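Local atomic coordinates of aminopeptidase N family protein (Idiomarina loihiensis L2TR, PDB entry 4FGM), a protein that probably acts as a zinc-dependent aminopeptidase of the M61 family, and here holds a zinc ion and maleic acid in its pocket. Residues 274-279 with 308-313. Numbering follows the deposited sequence.
With ZN (zinc ion), chain C; MAE (maleic acid), chain B.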
ATOM      1  N   GLU A 274       5.233   4.571   3.623  1.00 38.27           N
ATOM      2  CA  GLU A 274       4.684   5.737   2.943  1.00 37.99           C
ATOM      3  C   GLU A 274       5.688   6.888   2.899  1.00 40.84           C
ATOM      4  O   GLU A 274       5.814   7.577   1.886  1.00 43.11           O
ATOM      5  CB  GLU A 274       3.392   6.185   3.630  1.00 39.31           C
ATOM      6  CG  GLU A 274       2.308   5.106   3.735  1.00 39.42           C
ATOM      7  CD  GLU A 274       2.057   4.369   2.430  1.00 45.14           C
ATOM      8  OE1 GLU A 274       2.264   4.959   1.353  1.00 53.41           O
ATOM      9  OE2 GLU A 274       1.635   3.196   2.475  1.00 48.58           O
ATOM     10  N   TYR A 275       6.407   7.079   4.003  1.00 42.03           N
ATOM     11  CA  TYR A 275       7.409   8.137   4.113  1.00 39.38           C
ATOM     12  C   TYR A 275       8.485   7.947   3.042  1.00 42.16           C
ATOM     13  O   TYR A 275       8.847   8.889   2.334  1.00 42.05           O
ATOM     14  CB  TYR A 275       8.050   8.104   5.503  1.00 44.94           C
ATOM     15  CG  TYR A 275       8.779   9.374   5.901  1.00 46.05           C
ATOM     16  CD1 TYR A 275       8.073  10.548   6.176  1.00 38.95           C
ATOM     17  CD2 TYR A 275      10.172   9.390   6.046  1.00 45.65           C
ATOM     18  CE1 TYR A 275       8.732  11.698   6.590  1.00 38.38           C
ATOM     19  CE2 TYR A 275      10.841  10.538   6.460  1.00 40.11           C
ATOM     20  CZ  TYR A 275      10.118  11.685   6.734  1.00 39.28           C
ATOM     21  OH  TYR A 275      10.765  12.808   7.180  1.00 36.97           O
ATOM     22  N   PHE A 276       8.986   6.723   2.921  1.00 38.52           N
ATOM     23  CA  PHE A 276      10.013   6.404   1.935  1.00 42.88           C
ATOM     24  C   PHE A 276       9.522   6.766   0.535  1.00 45.53           C
ATOM     25  O   PHE A 276      10.289   7.246  -0.315  1.00 45.46           O
ATOM     26  CB  PHE A 276      10.328   4.909   1.969  1.00 43.71           C
ATOM     27  CG  PHE A 276      11.584   4.534   1.232  1.00 45.32           C
ATOM     28  CD1 PHE A 276      12.833   4.743   1.815  1.00 42.39           C
ATOM     29  CD2 PHE A 276      11.525   4.003  -0.052  1.00 45.87           C
ATOM     30  CE1 PHE A 276      14.004   4.424   1.134  1.00 45.51           C
ATOM     31  CE2 PHE A 276      12.696   3.676  -0.747  1.00 49.18           C
ATOM     32  CZ  PHE A 276      13.940   3.892  -0.152  1.00 47.40           C
ATOM     33  N   HIS A 277       8.231   6.532   0.310  1.00 36.64           N
ATOM     34  CA  HIS A 277       7.598   6.825  -0.977  1.00 38.76           C
ATOM     35  C   HIS A 277       7.739   8.315  -1.327  1.00 43.91           C
ATOM     36  O   HIS A 277       7.625   8.695  -2.507  1.00 36.52           O
ATOM     37  CB  HIS A 277       6.111   6.439  -0.960  1.00 40.31           C
ATOM     38  CG  HIS A 277       5.838   5.046  -1.440  1.00 49.66           C
ATOM     39  ND1 HIS A 277       6.431   4.508  -2.566  1.00 53.22           N
ATOM     40  CD2 HIS A 277       4.985   4.102  -0.983  1.00 50.55           C
ATOM     41  CE1 HIS A 277       5.952   3.299  -2.783  1.00 48.38           C
ATOM     42  NE2 HIS A 277       5.071   3.030  -1.836  1.00 53.75           N
ATOM     43  N   SER A 278       7.960   9.161  -0.315  1.00 42.44           N
ATOM     44  CA  SER A 278       8.121  10.597  -0.568  1.00 46.29           C
ATOM     45  C   SER A 278       9.241  10.785  -1.585  1.00 47.06           C
ATOM     46  O   SER A 278       9.193  11.687  -2.446  1.00 39.90           O
ATOM     47  CB  SER A 278       8.502  11.333   0.711  1.00 45.26           C
ATOM     48  OG  SER A 278       7.361  11.487   1.532  1.00 50.56           O
ATOM     49  N   TRP A 279      10.277   9.962  -1.457  1.00 45.20           N
ATOM     50  CA  TRP A 279      11.395  10.054  -2.381  1.00 47.07           C
ATOM     51  C   TRP A 279      11.128   9.080  -3.515  1.00 50.83           C
ATOM     52  O   TRP A 279      11.214   9.428  -4.703  1.00 50.86           O
ATOM     53  CB  TRP A 279      12.691   9.645  -1.694  1.00 46.03           C
ATOM     54  CG  TRP A 279      13.194  10.636  -0.718  1.00 50.46           C
ATOM     55  CD1 TRP A 279      14.097  11.644  -0.953  1.00 50.14           C
ATOM     56  CD2 TRP A 279      12.857  10.711   0.666  1.00 49.13           C
ATOM     57  NE1 TRP A 279      14.349  12.339   0.215  1.00 47.70           N
ATOM     58  CE2 TRP A 279      13.604  11.785   1.223  1.00 45.46           C
ATOM     59  CE3 TRP A 279      12.001   9.971   1.497  1.00 48.13           C
ATOM     60  CZ2 TRP A 279      13.519  12.135   2.566  1.00 38.82           C
ATOM     61  CZ3 TRP A 279      11.912  10.314   2.837  1.00 43.64           C
ATOM     62  CH2 TRP A 279      12.673  11.389   3.364  1.00 40.86           C
ATOM     63  N   GLY A 308       8.808  -2.517  -4.864  1.00 42.60           N
ATOM     64  CA  GLY A 308       9.759  -3.492  -4.351  1.00 39.88           C
ATOM     65  C   GLY A 308      10.793  -2.955  -3.376  1.00 43.63           C
ATOM     66  O   GLY A 308      10.904  -3.466  -2.255  1.00 44.87           O
HETATM   67  N   MSE A 309      11.552  -1.936  -3.791  1.00 41.86           N
HETATM   68  CA  MSE A 309      12.577  -1.344  -2.931  1.00 43.64           C
HETATM   69  C   MSE A 309      11.945  -0.861  -1.629  1.00 49.59           C
HETATM   70  O   MSE A 309      12.480  -1.086  -0.534  1.00 48.90           O
HETATM   71  CB  MSE A 309      13.258  -0.151  -3.623  1.00 52.16           C
HETATM   72  CG  MSE A 309      13.885  -0.437  -4.989  1.00 56.15           C
HETATM   73 SE   MSE A 309      15.270  -1.824  -5.014  1.00 66.61          SE
HETATM   74  CE  MSE A 309      14.298  -3.190  -5.967  1.00 53.49           C
ATOM     75  N   THR A 310      10.801  -0.194  -1.761  1.00 42.35           N
ATOM     76  CA  THR A 310      10.081   0.335  -0.607  1.00 42.59           C
ATOM     77  C   THR A 310       9.637  -0.796   0.324  1.00 43.38           C
ATOM     78  O   THR A 310       9.642  -0.647   1.548  1.00 40.51           O
ATOM     79  CB  THR A 310       8.841   1.125  -1.054  1.00 49.45           C
ATOM     80  OG1 THR A 310       9.207   2.017  -2.118  1.00 48.25           O
ATOM     81  CG2 THR A 310       8.264   1.922   0.121  1.00 42.34           C
ATOM     82  N   SER A 311       9.266  -1.931  -0.262  1.00 40.73           N
ATOM     83  CA  SER A 311       8.828  -3.074   0.531  1.00 52.09           C
ATOM     84  C   SER A 311       9.983  -3.761   1.242  1.00 51.40           C
ATOM     85  O   SER A 311       9.766  -4.593   2.116  1.00 47.80           O
ATOM     86  CB  SER A 311       8.076  -4.080  -0.336  1.00 50.40           C
ATOM     87  OG  SER A 311       6.817  -3.553  -0.713  1.00 49.34           O
ATOM     88  N   TYR A 312      11.210  -3.420   0.864  1.00 47.41           N
ATOM     89  CA  TYR A 312      12.382  -3.992   1.520  1.00 43.47           C
ATOM     90  C   TYR A 312      12.813  -3.033   2.621  1.00 48.10           C
ATOM     91  O   TYR A 312      13.127  -3.442   3.736  1.00 51.31           O
ATOM     92  CB  TYR A 312      13.529  -4.168   0.524  1.00 45.22           C
ATOM     93  CG  TYR A 312      14.884  -4.354   1.176  1.00 49.43           C
ATOM     94  CD1 TYR A 312      15.195  -5.523   1.869  1.00 51.50           C
ATOM     95  CD2 TYR A 312      15.862  -3.357   1.090  1.00 46.23           C
ATOM     96  CE1 TYR A 312      16.447  -5.701   2.458  1.00 52.56           C
ATOM     97  CE2 TYR A 312      17.115  -3.522   1.672  1.00 48.01           C
ATOM     98  CZ  TYR A 312      17.403  -4.697   2.353  1.00 53.09           C
ATOM     99  OH  TYR A 312      18.647  -4.871   2.918  1.00 51.87           O
ATOM    100  N   PHE A 313      12.808  -1.746   2.311  1.00 45.58           N
ATOM    101  CA  PHE A 313      13.228  -0.748   3.282  1.00 48.86           C
ATOM    102  C   PHE A 313      12.252  -0.458   4.417  1.00 45.32           C
ATOM    103  O   PHE A 313      12.694  -0.144   5.526  1.00 47.10           O
ATOM    104  CB  PHE A 313      13.627   0.547   2.559  1.00 48.48           C
ATOM    105  CG  PHE A 313      15.002   0.485   1.938  1.00 50.16           C
ATOM    106  CD1 PHE A 313      16.137   0.408   2.739  1.00 50.72           C
ATOM    107  CD2 PHE A 313      15.162   0.480   0.557  1.00 48.82           C
ATOM    108  CE1 PHE A 313      17.416   0.311   2.173  1.00 47.40           C
ATOM    109  CE2 PHE A 313      16.438   0.382  -0.020  1.00 53.39           C
ATOM    110  CZ  PHE A 313      17.565   0.305   0.792  1.00 47.25           C
TER
HETATM  111 ZN    ZN C 602       3.946   1.384  -1.705  1.00 53.85          ZN
HETATM  112  C1  MAE B 601       1.270   1.334  -1.668  1.00101.44           C
HETATM  113  O1  MAE B 601       1.620   0.867  -2.807  1.00105.83           O
HETATM  114  O2  MAE B 601       1.934   2.282  -1.190  1.00 98.85           O
HETATM  115  C2  MAE B 601       0.072   0.752  -1.023  1.00101.18           C
HETATM  116  C3  MAE B 601      -1.224   0.853  -1.312  1.00101.86           C
HETATM  117  C4  MAE B 601      -1.815   1.609  -2.411  1.00104.55           C
HETATM  118  O3  MAE B 601      -1.199   2.314  -3.232  1.00112.39           O
HETATM  119  O4  MAE B 601      -3.051   1.471  -2.519  1.00 99.53           O
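Between 274-279 and 308-313, parts of helices 262-277 and 308-320, the closest CA atoms are those of F276 and T310, 6.6 Å apart. The first helix carries the HExxH zinc motif (H273, E274, H277), as expected of an M61 metallopeptidase, and the third protein ligand, E307, directly precedes 308-313. The contact thus packs the end of the HExxH helix against the turn of chain that follows the third zinc ligand. H277 binds zinc through NE2 at 2.0 Å, and maleic acid O2 lies 2.3 Å from the same zinc ion. Methyl CG2 of T310 sits over the centre of the H277 imidazole, 3.9 Å from the ring centroid and 9° off the normal, a CH-pi contact. It gets there with CG2 anti to its own backbone N, while OG1 is hydrogen-bonded to Y306 O. The other ring nitrogen of H277, ND1, is hydrogen-bonded to N280 O, so metal and hydrogen bond together should limit the ring's rotation. Next to this pair, F276 presents its ring edge to T310, with CD2 3.7 Å from OG1. One face of the same ring takes CB of F313, 15° off the normal. The two phenyl planes are inclined by only 23° but slid apart, hence they barely overlap. M405 of helix 401-413 touches both phenylalanines. With F276 reduced to an alanine, F313 would probably lose one of its apolar neighbours and a gap would be likely to open between T310 and F313. Where the phenyl rings come closest, CZ of F276 meets CD2 of F313 at 3.7 Å.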